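Local coordinates for protein cellobiose 2-epimerase (Spirochaeta thermophila DSM 6192, PDB 5ZIG) that probably catalyses the reversible epimerization of cellobiose to 4-O-beta-D-glucopyranosyl-D-mannose, at residues S16-Q21 with T343-I348; A20-H25 with H385-C390; D293-S298 with R311-W316; F325-S330 with M394-T399; L352-R355 with W360-A363. All blocks are in the same frame, centred on the assembly; numbering follows the deposited sequence.

Contact 1 of 5, residues S16-Q21 with T343-I348; sequences SELAAQ and TVWRFI
L18 and W345 meet between two helices that run roughly the same way. The short axes are 12.1 Å apart at closest approach and their directions differ by 38°. This spacing is wide, and the indole of W345 fills much of it. Helices 7-31 and 336-352 meet here within the alpha-helical (alpha/alpha) barrel of the N-acylglucosamine 2-epimerase family. W345 has CG anti to its own N (chi1 -180°), and the ring reaches across to helix 7-31. L18 lays one methyl over a face of the indole. Its CD2 sits 3.4 Å from the centroid of the six-membered ring, a CH-pi contact offset toward the rim. Q21 CG comes obliquely to W345 CZ2, at 4.1 Å. The polar edge of the indole is also used. W345 NE1 donates to E17 OE1 over 2.9 Å, with a bent N-H...O angle of 140°. The acceptor lies in the ring plane. The other oxygen of E17, OE2, bonds to Q13, so both carboxylate oxygens have a partner. Outside the pair, F322 of helix 315-332 also packs on W345. A leucine at W345 would probably leave E17 OE1 without its indole donor and open a gap beside L18. E17 OE1 receives the indole N-H on its anti lone pair, the side away from OE2.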
# COMPACT_ATOMS: atom_id res chain seq x y z
N SER A 16 -5.61 4.13 21.25
CA SER A 16 -5.67 2.87 21.96
C SER A 16 -6.34 1.78 21.13
O SER A 16 -5.92 0.62 21.17
CB SER A 16 -6.38 3.06 23.30
OG SER A 16 -7.78 2.99 23.12
N GLU A 17 -7.36 2.13 20.34
CA GLU A 17 -8.01 1.15 19.47
C GLU A 17 -7.08 0.74 18.34
O GLU A 17 -7.06 -0.43 17.93
CB GLU A 17 -9.32 1.71 18.92
CG GLU A 17 -10.20 2.30 20.02
CD GLU A 17 -11.48 2.96 19.52
OE1 GLU A 17 -11.57 3.29 18.32
OE2 GLU A 17 -12.40 3.16 20.34
N LEU A 18 -6.30 1.69 17.82
CA LEU A 18 -5.28 1.36 16.83
C LEU A 18 -4.34 0.29 17.36
O LEU A 18 -4.04 -0.69 16.67
CB LEU A 18 -4.51 2.62 16.42
CG LEU A 18 -5.31 3.69 15.68
CD1 LEU A 18 -4.53 4.98 15.54
CD2 LEU A 18 -5.74 3.20 14.33
N ALA A 19 -3.92 0.43 18.62
CA ALA A 19 -2.98 -0.53 19.20
C ALA A 19 -3.64 -1.88 19.45
O ALA A 19 -3.02 -2.93 19.22
CB ALA A 19 -2.39 0.03 20.49
N ALA A 20 -4.89 -1.88 19.94
CA ALA A 20 -5.59 -3.13 20.18
C ALA A 20 -5.86 -3.86 18.87
O ALA A 20 -5.67 -5.07 18.76
CB ALA A 20 -6.90 -2.87 20.93
N GLN A 21 -6.32 -3.12 17.86
CA GLN A 21 -6.56 -3.71 16.56
C GLN A 21 -5.30 -4.39 16.01
O GLN A 21 -5.33 -5.58 15.69
CB GLN A 21 -7.06 -2.65 15.60
CG GLN A 21 -8.53 -2.44 15.69
CD GLN A 21 -9.29 -3.65 15.23
OE1 GLN A 21 -9.01 -4.21 14.17
NE2 GLN A 21 -10.28 -4.06 16.02
N THR A 343 -13.96 10.13 11.87
CA THR A 343 -15.17 9.59 11.24
C THR A 343 -14.87 8.29 10.49
O THR A 343 -15.62 7.32 10.60
CB THR A 343 -15.77 10.63 10.28
OG1 THR A 343 -16.35 11.69 11.04
CG2 THR A 343 -16.85 10.01 9.39
N VAL A 344 -13.79 8.28 9.70
CA VAL A 344 -13.45 7.08 8.95
C VAL A 344 -13.10 5.95 9.90
O VAL A 344 -13.52 4.81 9.70
CB VAL A 344 -12.29 7.38 7.96
CG1 VAL A 344 -11.62 6.09 7.50
CG2 VAL A 344 -12.84 8.15 6.76
N TRP A 345 -12.37 6.26 10.98
CA TRP A 345 -11.95 5.19 11.89
C TRP A 345 -13.14 4.57 12.60
O TRP A 345 -13.19 3.35 12.80
CB TRP A 345 -10.95 5.72 12.93
CG TRP A 345 -10.52 4.61 13.85
CD1 TRP A 345 -10.91 4.41 15.14
CD2 TRP A 345 -9.68 3.50 13.51
NE1 TRP A 345 -10.34 3.26 15.65
CE2 TRP A 345 -9.59 2.67 14.66
CE3 TRP A 345 -8.99 3.12 12.35
CZ2 TRP A 345 -8.83 1.50 14.69
CZ3 TRP A 345 -8.24 1.97 12.38
CH2 TRP A 345 -8.18 1.16 13.54
N ARG A 346 -14.11 5.40 12.99
CA ARG A 346 -15.34 4.89 13.58
C ARG A 346 -16.06 3.96 12.62
O ARG A 346 -16.55 2.89 13.01
CB ARG A 346 -16.24 6.08 13.98
CG ARG A 346 -17.44 5.72 14.84
CD ARG A 346 -17.05 4.80 15.99
NE ARG A 346 -18.17 4.57 16.90
CZ ARG A 346 -18.18 3.63 17.84
NH1 ARG A 346 -17.12 2.84 17.98
NH2 ARG A 346 -19.24 3.49 18.63
N PHE A 347 -16.10 4.32 11.33
CA PHE A 347 -16.72 3.45 10.35
C PHE A 347 -16.02 2.09 10.32
O PHE A 347 -16.68 1.04 10.32
CB PHE A 347 -16.70 4.10 8.97
CG PHE A 347 -17.49 3.34 7.94
CD1 PHE A 347 -18.87 3.51 7.85
CD2 PHE A 347 -16.85 2.42 7.10
CE1 PHE A 347 -19.60 2.79 6.94
CE2 PHE A 347 -17.56 1.70 6.19
CZ PHE A 347 -18.95 1.88 6.10
N ILE A 348 -14.68 2.10 10.33
CA ILE A 348 -13.90 0.87 10.31
C ILE A 348 -14.22 0.03 11.54
O ILE A 348 -14.48 -1.18 11.43
CB ILE A 348 -12.40 1.19 10.25
CG1 ILE A 348 -12.03 1.93 8.97
CG2 ILE A 348 -11.58 -0.09 10.40
CD1 ILE A 348 -10.63 2.54 9.02

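Contact 2 of 5, residues A20-H25 with H385-C390; sequences AQLFDH and HNSRAC
L22 and C390 bury the most surface in this crossing of helix 7-31 with helix 384-402, inside the alpha/alpha barrel of the family. The N-to-C directions differ by 128°, and the short axes come within 9.2 Å. L22 CA and S387 CA are the nearest backbone pair, at 5.8 Å. L22 has CG anti to the backbone N (chi1 -176°), and its CD1 lies against S387. C390 points at helix 7-31 and meets L22 low on the side chain, CB to CB at 3.9 Å. Its sulfur also touches the residue before L22, with C390 SG 4.1 Å from Q21 CB. No hydrogen bond joins the two segments, and the contact is a close fit of small and branched side chains. The hydroxyl of S387 bonds to the carbonyl O of S383, just before the helix. I26, one turn after L22, also touches S387 and C390. The tightest approach across the pair is L22 CD1 to S387 OG, at 3.3 Å.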
# COMPACT_ATOMS: atom_id res chain seq x y z
N ALA A 20 -4.89 -1.88 19.94
CA ALA A 20 -5.59 -3.13 20.18
C ALA A 20 -5.86 -3.86 18.87
O ALA A 20 -5.67 -5.07 18.76
CB ALA A 20 -6.90 -2.87 20.93
N GLN A 21 -6.32 -3.12 17.86
CA GLN A 21 -6.56 -3.71 16.56
C GLN A 21 -5.30 -4.39 16.01
O GLN A 21 -5.33 -5.58 15.69
CB GLN A 21 -7.06 -2.65 15.60
CG GLN A 21 -8.53 -2.44 15.69
CD GLN A 21 -9.29 -3.65 15.23
OE1 GLN A 21 -9.01 -4.21 14.17
NE2 GLN A 21 -10.28 -4.06 16.02
N LEU A 22 -4.19 -3.63 15.91
CA LEU A 22 -2.92 -4.19 15.44
C LEU A 22 -2.53 -5.43 16.22
O LEU A 22 -2.37 -6.51 15.65
CB LEU A 22 -1.79 -3.15 15.51
CG LEU A 22 -0.46 -3.66 14.92
CD1 LEU A 22 -0.65 -3.96 13.42
CD2 LEU A 22 0.76 -2.76 15.10
N PHE A 23 -2.36 -5.30 17.55
CA PHE A 23 -1.69 -6.36 18.29
C PHE A 23 -2.64 -7.44 18.82
O PHE A 23 -2.19 -8.56 19.09
CB PHE A 23 -0.88 -5.78 19.45
CG PHE A 23 0.25 -4.85 19.04
CD1 PHE A 23 1.36 -5.33 18.35
CD2 PHE A 23 0.20 -3.50 19.34
CE1 PHE A 23 2.40 -4.48 17.98
CE2 PHE A 23 1.24 -2.64 18.97
CZ PHE A 23 2.33 -3.14 18.29
N ASP A 24 -3.93 -7.14 18.98
CA ASP A 24 -4.85 -8.14 19.52
C ASP A 24 -5.77 -8.74 18.48
O ASP A 24 -6.30 -9.84 18.71
CB ASP A 24 -5.70 -7.54 20.66
CG ASP A 24 -4.85 -7.00 21.79
OD1 ASP A 24 -3.77 -7.55 22.05
OD2 ASP A 24 -5.26 -6.01 22.42
N HIS A 25 -5.98 -8.06 17.35
CA HIS A 25 -6.91 -8.52 16.33
C HIS A 25 -6.21 -8.86 15.01
O HIS A 25 -6.31 -9.99 14.54
CB HIS A 25 -7.99 -7.45 16.12
CG HIS A 25 -9.18 -7.95 15.37
ND1 HIS A 25 -10.22 -8.63 15.97
CD2 HIS A 25 -9.50 -7.87 14.05
CE1 HIS A 25 -11.13 -8.94 15.06
NE2 HIS A 25 -10.70 -8.51 13.88
N HIS A 385 -2.28 -3.03 4.44
CA HIS A 385 -3.04 -1.81 4.48
C HIS A 385 -3.51 -1.43 5.91
O HIS A 385 -3.27 -0.35 6.36
CB HIS A 385 -4.19 -1.88 3.49
CG HIS A 385 -3.83 -1.58 2.07
ND1 HIS A 385 -3.55 -0.32 1.61
CD2 HIS A 385 -3.77 -2.37 0.98
CE1 HIS A 385 -3.32 -0.35 0.32
NE2 HIS A 385 -3.45 -1.58 -0.09
N ASN A 386 -4.13 -2.38 6.58
CA ASN A 386 -4.63 -2.17 7.91
C ASN A 386 -3.55 -2.10 9.00
O ASN A 386 -3.65 -1.24 9.82
CB ASN A 386 -5.82 -3.08 8.27
CG ASN A 386 -5.51 -4.56 8.23
OD1 ASN A 386 -4.39 -4.97 8.09
ND2 ASN A 386 -6.55 -5.37 8.40
N SER A 387 -2.55 -2.95 8.99
CA SER A 387 -1.49 -2.85 9.94
C SER A 387 -0.79 -1.51 9.76
O SER A 387 -0.47 -0.89 10.72
CB SER A 387 -0.45 -3.90 9.82
OG SER A 387 -0.84 -5.12 10.32
N ARG A 388 -0.47 -1.14 8.53
CA ARG A 388 0.16 0.15 8.32
C ARG A 388 -0.68 1.27 8.90
O ARG A 388 -0.15 2.19 9.53
CB ARG A 388 0.39 0.40 6.83
CG ARG A 388 1.17 1.72 6.56
CD ARG A 388 1.71 1.81 5.12
NE ARG A 388 0.63 1.95 4.14
CZ ARG A 388 0.81 2.20 2.84
NH1 ARG A 388 2.03 2.36 2.34
NH2 ARG A 388 -0.24 2.28 2.03
N ALA A 389 -2.00 1.22 8.67
CA ALA A 389 -2.87 2.29 9.11
C ALA A 389 -2.84 2.41 10.62
O ALA A 389 -2.89 3.51 11.16
CB ALA A 389 -4.30 2.06 8.61
N CYS A 390 -2.66 1.28 11.30
CA CYS A 390 -2.52 1.30 12.75
C CYS A 390 -1.16 1.87 13.17
O CYS A 390 -1.09 2.69 14.10
CB CYS A 390 -2.70 -0.11 13.31
SG CYS A 390 -4.36 -0.82 13.13

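Contact 3 of 5, residues D293-S298 with R311-W316; sequences DTHGGS and RARVWW
R313 meets S298 and H295 through a side chain bent at chi2 (48°) and then extended to the guanidinium group. S298 has its OG between the backbone N and the carbonyl carbon (chi1 66°), where it faces R313 NE. The bond from R313 NE to S298 OG is 2.8 Å long and nearly straight, at 171°. The hydroxyl lies in the guanidinium plane. R313 NH1 turns back and donates to R311 O over 2.7 Å. R313 NH2 lies 2.8 Å from H295 O, and 3.4 Å from H295 CB. The ring of H295 is steeply inclined to the guanidinium group. Two bonds from different nitrogens should limit rotation of the group. A methionine in place of R313 would probably leave S298 OG and R311 O without these donors and the loop less firmly held. F347 of helix 336-352 also packs on S298 and R313. The helix before H295 ends in a Schellman motif with G296 as its C-prime residue, and R313 ties the loop after it to strand 309-314.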
# COMPACT_ATOMS: atom_id res chain seq x y z
N ASP A 293 -17.97 13.64 2.61
CA ASP A 293 -19.18 14.31 3.05
C ASP A 293 -20.36 13.95 2.16
O ASP A 293 -21.41 13.51 2.65
CB ASP A 293 -18.94 15.82 3.07
CG ASP A 293 -18.27 16.28 4.35
OD1 ASP A 293 -18.21 15.49 5.31
OD2 ASP A 293 -17.80 17.44 4.40
N THR A 294 -20.20 14.08 0.83
CA THR A 294 -21.25 13.66 -0.09
C THR A 294 -21.70 12.23 0.19
O THR A 294 -22.91 11.93 0.17
CB THR A 294 -20.76 13.75 -1.54
OG1 THR A 294 -20.52 15.11 -1.90
CG2 THR A 294 -21.80 13.15 -2.50
N HIS A 295 -20.76 11.33 0.46
CA HIS A 295 -21.05 9.91 0.60
C HIS A 295 -21.23 9.48 2.04
O HIS A 295 -21.17 8.27 2.33
CB HIS A 295 -19.95 9.08 -0.09
CG HIS A 295 -20.07 9.06 -1.58
ND1 HIS A 295 -19.38 9.93 -2.39
CD2 HIS A 295 -20.82 8.30 -2.40
CE1 HIS A 295 -19.69 9.70 -3.66
NE2 HIS A 295 -20.56 8.71 -3.69
N GLY A 296 -21.43 10.42 2.96
CA GLY A 296 -21.98 10.10 4.27
C GLY A 296 -21.06 9.48 5.30
O GLY A 296 -21.54 8.77 6.19
N GLY A 297 -19.75 9.75 5.24
CA GLY A 297 -18.86 9.36 6.32
C GLY A 297 -17.92 8.20 6.05
O GLY A 297 -17.26 7.72 6.98
N SER A 298 -17.84 7.74 4.80
CA SER A 298 -16.97 6.64 4.41
C SER A 298 -16.79 6.75 2.90
O SER A 298 -17.58 7.42 2.23
CB SER A 298 -17.55 5.29 4.81
OG SER A 298 -18.74 5.04 4.09
N ARG A 311 -20.13 1.90 -4.92
CA ARG A 311 -20.26 2.44 -3.57
C ARG A 311 -19.87 1.44 -2.51
O ARG A 311 -20.10 1.69 -1.32
CB ARG A 311 -21.68 2.97 -3.36
CG ARG A 311 -21.97 4.18 -4.22
CD ARG A 311 -23.45 4.42 -4.41
NE ARG A 311 -23.68 5.70 -5.08
CZ ARG A 311 -24.23 5.83 -6.28
NH1 ARG A 311 -24.62 4.75 -6.94
NH2 ARG A 311 -24.41 7.02 -6.82
N ALA A 312 -19.30 0.31 -2.92
CA ALA A 312 -18.73 -0.61 -1.95
C ALA A 312 -17.73 0.12 -1.06
O ALA A 312 -16.91 0.91 -1.53
CB ALA A 312 -18.04 -1.78 -2.65
N ARG A 313 -17.82 -0.16 0.21
CA ARG A 313 -16.95 0.37 1.19
C ARG A 313 -15.93 -0.71 1.43
O ARG A 313 -16.14 -1.60 2.17
CB ARG A 313 -17.70 0.75 2.46
CG ARG A 313 -18.05 2.20 2.57
CD ARG A 313 -18.67 2.76 1.35
NE ARG A 313 -19.23 4.05 1.56
CZ ARG A 313 -19.96 4.71 0.70
NH1 ARG A 313 -20.25 4.23 -0.48
NH2 ARG A 313 -20.42 5.87 1.03
N VAL A 314 -14.80 -0.53 0.76
CA VAL A 314 -13.67 -1.44 0.75
C VAL A 314 -12.61 -1.14 1.81
O VAL A 314 -12.25 -0.04 2.02
CB VAL A 314 -13.07 -1.50 -0.66
CG1 VAL A 314 -11.82 -2.32 -0.72
CG2 VAL A 314 -14.09 -2.02 -1.64
N TRP A 315 -12.19 -2.16 2.50
CA TRP A 315 -11.23 -2.08 3.57
C TRP A 315 -10.00 -1.15 3.40
O TRP A 315 -9.83 -0.31 4.23
CB TRP A 315 -10.89 -3.47 4.15
CG TRP A 315 -9.57 -4.00 3.82
CD1 TRP A 315 -8.49 -3.96 4.57
CD2 TRP A 315 -9.17 -4.46 2.56
NE1 TRP A 315 -7.43 -4.44 3.91
CE2 TRP A 315 -7.83 -4.76 2.65
CE3 TRP A 315 -9.83 -4.71 1.37
CZ2 TRP A 315 -7.14 -5.30 1.59
CZ3 TRP A 315 -9.16 -5.22 0.35
CH2 TRP A 315 -7.81 -5.52 0.46
N TRP A 316 -9.28 -1.23 2.29
CA TRP A 316 -8.06 -0.51 2.10
C TRP A 316 -8.30 0.94 1.85
O TRP A 316 -7.54 1.73 2.24
CB TRP A 316 -7.17 -1.17 1.04
CG TRP A 316 -7.57 -0.96 -0.33
CD1 TRP A 316 -8.39 -1.71 -1.03
CD2 TRP A 316 -7.16 0.09 -1.18
NE1 TRP A 316 -8.54 -1.22 -2.25
CE2 TRP A 316 -7.77 -0.11 -2.38
CE3 TRP A 316 -6.31 1.17 -1.04
CZ2 TRP A 316 -7.59 0.73 -3.42
CZ3 TRP A 316 -6.13 2.00 -2.08
CH2 TRP A 316 -6.77 1.78 -3.24

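Contact 4 of 5, residues F325-S330 with M394-T399; sequences FLNAYS and MRRIDT
Helices 315-332 and 384-402 pack side by side here, with R396 reaching across to N327. Their short segments run 33° from parallel, with axes 10.5 Å apart at closest approach. R396 is extended from CG to NE, and its NH1 donates to N327 OD1 over 3.0 Å. The donor lies in the carbonyl plane of the amide, on a lone pair. The amide and guanidinium planes stand 82° apart. Both helices belong to the alpha/alpha barrel of the family. Two waters lie at the edge of the guanidinium group, in its plane. Water 1 accepts from R396 NH1 and also bonds to S330 OG, 2.8 Å away. Water 2 accepts from R396 NH2 and donates to N327 OD1. N327 OD1 therefore takes two donors, and the amide nitrogen of N327 bonds to T262. R396 NE forms a salt bridge with E392 in its own helix. Beside this polar group the contact is apolar. L326 CB touches R396 CD at 4.1 Å, and L326 CD2 packs on I397 CG1 at 4.4 Å.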
# COMPACT_ATOMS: atom_id res chain seq x y z
N PHE A 325 -6.15 11.46 6.05
CA PHE A 325 -6.75 12.58 6.75
C PHE A 325 -5.85 13.07 7.88
O PHE A 325 -5.77 14.27 8.14
CB PHE A 325 -8.14 12.19 7.26
CG PHE A 325 -9.18 12.13 6.18
CD1 PHE A 325 -9.25 13.13 5.21
CD2 PHE A 325 -10.08 11.09 6.12
CE1 PHE A 325 -10.20 13.08 4.21
CE2 PHE A 325 -11.03 11.03 5.13
CZ PHE A 325 -11.09 12.02 4.17
N LEU A 326 -5.17 12.14 8.57
CA LEU A 326 -4.20 12.54 9.58
C LEU A 326 -3.05 13.33 8.97
O LEU A 326 -2.61 14.36 9.52
CB LEU A 326 -3.67 11.31 10.30
CG LEU A 326 -4.67 10.46 11.10
CD1 LEU A 326 -3.93 9.25 11.66
CD2 LEU A 326 -5.39 11.26 12.24
N ASN A 327 -2.56 12.86 7.81
CA ASN A 327 -1.49 13.54 7.10
C ASN A 327 -1.90 14.94 6.69
O ASN A 327 -1.10 15.87 6.74
CB ASN A 327 -1.09 12.71 5.87
CG ASN A 327 0.14 13.25 5.19
OD1 ASN A 327 1.25 13.19 5.72
ND2 ASN A 327 -0.04 13.79 4.00
N ALA A 328 -3.15 15.10 6.24
CA ALA A 328 -3.62 16.39 5.78
C ALA A 328 -3.73 17.40 6.92
O ALA A 328 -3.59 18.61 6.69
CB ALA A 328 -4.98 16.25 5.10
N TYR A 329 -4.02 16.93 8.13
CA TYR A 329 -3.98 17.83 9.27
C TYR A 329 -2.55 18.32 9.51
O TYR A 329 -2.31 19.52 9.58
CB TYR A 329 -4.53 17.14 10.52
CG TYR A 329 -4.28 17.96 11.78
CD1 TYR A 329 -5.02 19.12 12.03
CD2 TYR A 329 -3.30 17.60 12.69
CE1 TYR A 329 -4.77 19.89 13.18
CE2 TYR A 329 -3.05 18.36 13.82
CZ TYR A 329 -3.79 19.49 14.07
OH TYR A 329 -3.53 20.22 15.22
N SER A 330 -1.59 17.39 9.58
CA SER A 330 -0.21 17.78 9.84
C SER A 330 0.33 18.71 8.77
O SER A 330 1.23 19.51 9.04
CB SER A 330 0.68 16.54 9.94
OG SER A 330 0.27 15.74 11.04
N MET A 394 -0.73 5.40 15.00
CA MET A 394 -0.16 5.50 16.34
C MET A 394 0.94 6.54 16.39
O MET A 394 0.97 7.38 17.30
CB MET A 394 0.37 4.13 16.78
CG MET A 394 -0.71 3.23 17.33
SD MET A 394 -0.04 1.72 18.02
CE MET A 394 0.12 0.73 16.54
N ARG A 395 1.85 6.51 15.41
CA ARG A 395 2.95 7.46 15.40
C ARG A 395 2.45 8.87 15.18
O ARG A 395 2.95 9.81 15.81
CB ARG A 395 3.97 7.09 14.33
CG ARG A 395 5.39 7.50 14.71
CD ARG A 395 6.28 7.58 13.48
NE ARG A 395 5.70 8.39 12.41
CZ ARG A 395 5.23 7.90 11.27
NH1 ARG A 395 5.27 6.59 11.04
NH2 ARG A 395 4.71 8.71 10.35
N ARG A 396 1.49 9.04 14.28
CA ARG A 396 1.02 10.38 13.95
C ARG A 396 0.18 10.96 15.08
O ARG A 396 0.32 12.15 15.41
CB ARG A 396 0.22 10.36 12.66
CG ARG A 396 1.05 10.18 11.39
CD ARG A 396 0.10 9.83 10.23
NE ARG A 396 0.78 9.39 9.02
CZ ARG A 396 1.21 10.21 8.07
NH1 ARG A 396 1.02 11.52 8.18
NH2 ARG A 396 1.83 9.72 7.01
N ILE A 397 -0.72 10.16 15.65
CA ILE A 397 -1.57 10.67 16.72
C ILE A 397 -0.72 11.05 17.93
O ILE A 397 -0.91 12.12 18.52
CB ILE A 397 -2.68 9.67 17.08
CG1 ILE A 397 -3.83 9.79 16.07
CG2 ILE A 397 -3.25 9.95 18.45
CD1 ILE A 397 -4.92 8.73 16.26
N ASP A 398 0.25 10.20 18.28
CA ASP A 398 1.18 10.50 19.37
C ASP A 398 1.86 11.85 19.17
O ASP A 398 1.95 12.66 20.10
CB ASP A 398 2.26 9.42 19.48
CG ASP A 398 1.75 8.15 20.13
OD1 ASP A 398 0.56 8.09 20.50
OD2 ASP A 398 2.55 7.20 20.27
N THR A 399 2.42 12.07 17.98
CA THR A 399 3.04 13.35 17.65
C THR A 399 2.06 14.50 17.85
O THR A 399 2.43 15.56 18.37
CB THR A 399 3.54 13.33 16.20
OG1 THR A 399 4.73 12.53 16.12
CG2 THR A 399 3.86 14.74 15.70
O HOH W 1 -0.17 13.06 10.55
O HOH W 2 3.43 10.89 4.90

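Contact 5 of 5, residues L352-R355 with W360-A363; sequences LVDR and WFWA
D354 and F361 stack, with the carboxylate lying nearly parallel to the ring, 18° between the planes. D354 has CG anti to its backbone N (chi1 -180°), which lays the carboxylate over the phenyl ring. D354 CB makes a CH-pi contact over one face, 3.8 Å from the F361 centroid. D354 OD1 comes to 3.3 Å from F361 CE2. The two backbones are joined at a single beta bridge between V353 and W360. F361 N donates to L352 O over 2.8 Å, in the carbonyl plane. The same oxygen receives the CA-H of W360, with L352 O to W360 CA at 3.1 Å. V353 puts CG2 over a face of the W360 indole, 4.0 Å from W360 NE1. L352, just before V353, packs its CD2 on F361 CB at 4.4 Å.

The next shell fixes the polar ends. D354 OD1 forms a salt bridge with K376, and OD2 accepts from the backbone N of G357 within the turn. W360 NE1 donates to Q21 of helix 7-31. W315 packs on L352 and W360 from the start of helix 315-332. The pair thus closes the tight loop between helix 336-352 and strand 363-364. The carboxylate probably gains little from the ring face, and its charge is likely to be balanced chiefly by K376 and the N-H of G357.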
# COMPACT_ATOMS: atom_id res chain seq x y z
N LEU A 352 -16.19 -2.66 9.47
CA LEU A 352 -15.18 -3.44 8.75
C LEU A 352 -14.47 -4.45 9.64
O LEU A 352 -13.90 -5.42 9.12
CB LEU A 352 -14.15 -2.52 8.10
CG LEU A 352 -14.69 -1.96 6.79
CD1 LEU A 352 -13.96 -0.66 6.46
CD2 LEU A 352 -14.58 -2.98 5.63
N VAL A 353 -14.42 -4.22 10.95
CA VAL A 353 -13.85 -5.21 11.84
C VAL A 353 -14.81 -6.40 11.94
O VAL A 353 -16.01 -6.23 12.16
CB VAL A 353 -13.56 -4.59 13.22
CG1 VAL A 353 -13.09 -5.63 14.21
CG2 VAL A 353 -12.51 -3.52 13.08
N ASP A 354 -14.29 -7.59 11.76
CA ASP A 354 -15.05 -8.78 11.88
C ASP A 354 -14.66 -9.42 13.15
O ASP A 354 -13.73 -10.14 13.20
CB ASP A 354 -14.79 -9.74 10.72
CG ASP A 354 -15.60 -11.02 10.82
OD1 ASP A 354 -15.41 -11.88 9.98
OD2 ASP A 354 -16.41 -11.20 11.70
N ARG A 355 -15.42 -9.13 14.20
CA ARG A 355 -15.16 -9.73 15.49
C ARG A 355 -15.57 -11.22 15.57
O ARG A 355 -15.09 -11.95 16.39
CB ARG A 355 -15.78 -8.90 16.59
CG ARG A 355 -15.11 -7.57 16.81
CD ARG A 355 -16.16 -6.60 17.21
NE ARG A 355 -15.99 -5.26 16.73
CZ ARG A 355 -15.00 -4.46 17.04
NH1 ARG A 355 -13.99 -4.87 17.78
NH2 ARG A 355 -15.00 -3.24 16.57
N TRP A 360 -10.54 -8.12 9.16
CA TRP A 360 -11.42 -7.17 8.58
C TRP A 360 -12.09 -7.68 7.32
O TRP A 360 -11.52 -8.40 6.57
CB TRP A 360 -10.67 -5.88 8.21
CG TRP A 360 -10.00 -5.04 9.31
CD1 TRP A 360 -9.71 -5.40 10.57
CD2 TRP A 360 -9.53 -3.71 9.18
NE1 TRP A 360 -9.12 -4.43 11.23
CE2 TRP A 360 -9.00 -3.35 10.41
CE3 TRP A 360 -9.52 -2.79 8.17
CZ2 TRP A 360 -8.46 -2.11 10.64
CZ3 TRP A 360 -8.99 -1.58 8.41
CH2 TRP A 360 -8.47 -1.25 9.62
N PHE A 361 -13.36 -7.35 7.13
CA PHE A 361 -14.02 -7.67 5.87
C PHE A 361 -13.31 -6.97 4.72
O PHE A 361 -12.74 -5.89 4.88
CB PHE A 361 -15.48 -7.27 5.95
CG PHE A 361 -16.29 -8.11 6.92
CD1 PHE A 361 -16.96 -7.53 8.00
CD2 PHE A 361 -16.36 -9.49 6.76
CE1 PHE A 361 -17.69 -8.32 8.89
CE2 PHE A 361 -17.09 -10.28 7.65
CZ PHE A 361 -17.76 -9.70 8.71
N TRP A 362 -13.31 -7.62 3.55
CA TRP A 362 -12.85 -6.95 2.33
C TRP A 362 -13.68 -5.69 2.06
O TRP A 362 -13.14 -4.67 1.62
CB TRP A 362 -12.94 -7.90 1.13
CG TRP A 362 -12.61 -7.24 -0.17
CD1 TRP A 362 -13.38 -6.35 -0.88
CD2 TRP A 362 -11.41 -7.42 -0.93
NE1 TRP A 362 -12.73 -5.96 -2.02
CE2 TRP A 362 -11.52 -6.61 -2.08
CE3 TRP A 362 -10.26 -8.20 -0.76
CZ2 TRP A 362 -10.51 -6.54 -3.04
CZ3 TRP A 362 -9.26 -8.13 -1.71
CH2 TRP A 362 -9.39 -7.30 -2.84
N ALA A 363 -14.99 -5.76 2.28
CA ALA A 363 -15.89 -4.66 1.94
C ALA A 363 -17.25 -4.86 2.61
O ALA A 363 -17.67 -5.99 2.91
CB ALA A 363 -16.05 -4.52 0.43

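From the N terminus, helix 7-31 opens two long loops. Contact 1 closes the first at helix 336-352, and contact 2 closes the longer one at helix 384-402. The two share A20 and Q21. Contact 3 closes a short loop from the end of helix 275-294 to strand 309-314, nested inside both. Contact 4 joins helix 315-332 to helix 384-402 and crosses contacts 1 and 2. Contact 5 closes a small turn after helix 336-352. It follows contact 1 in series and is nested inside contacts 2 and 4. Q21 links contacts 1 and 2 to contact 5 through W360, and W315 of contact 3 meets W362 of contact 5.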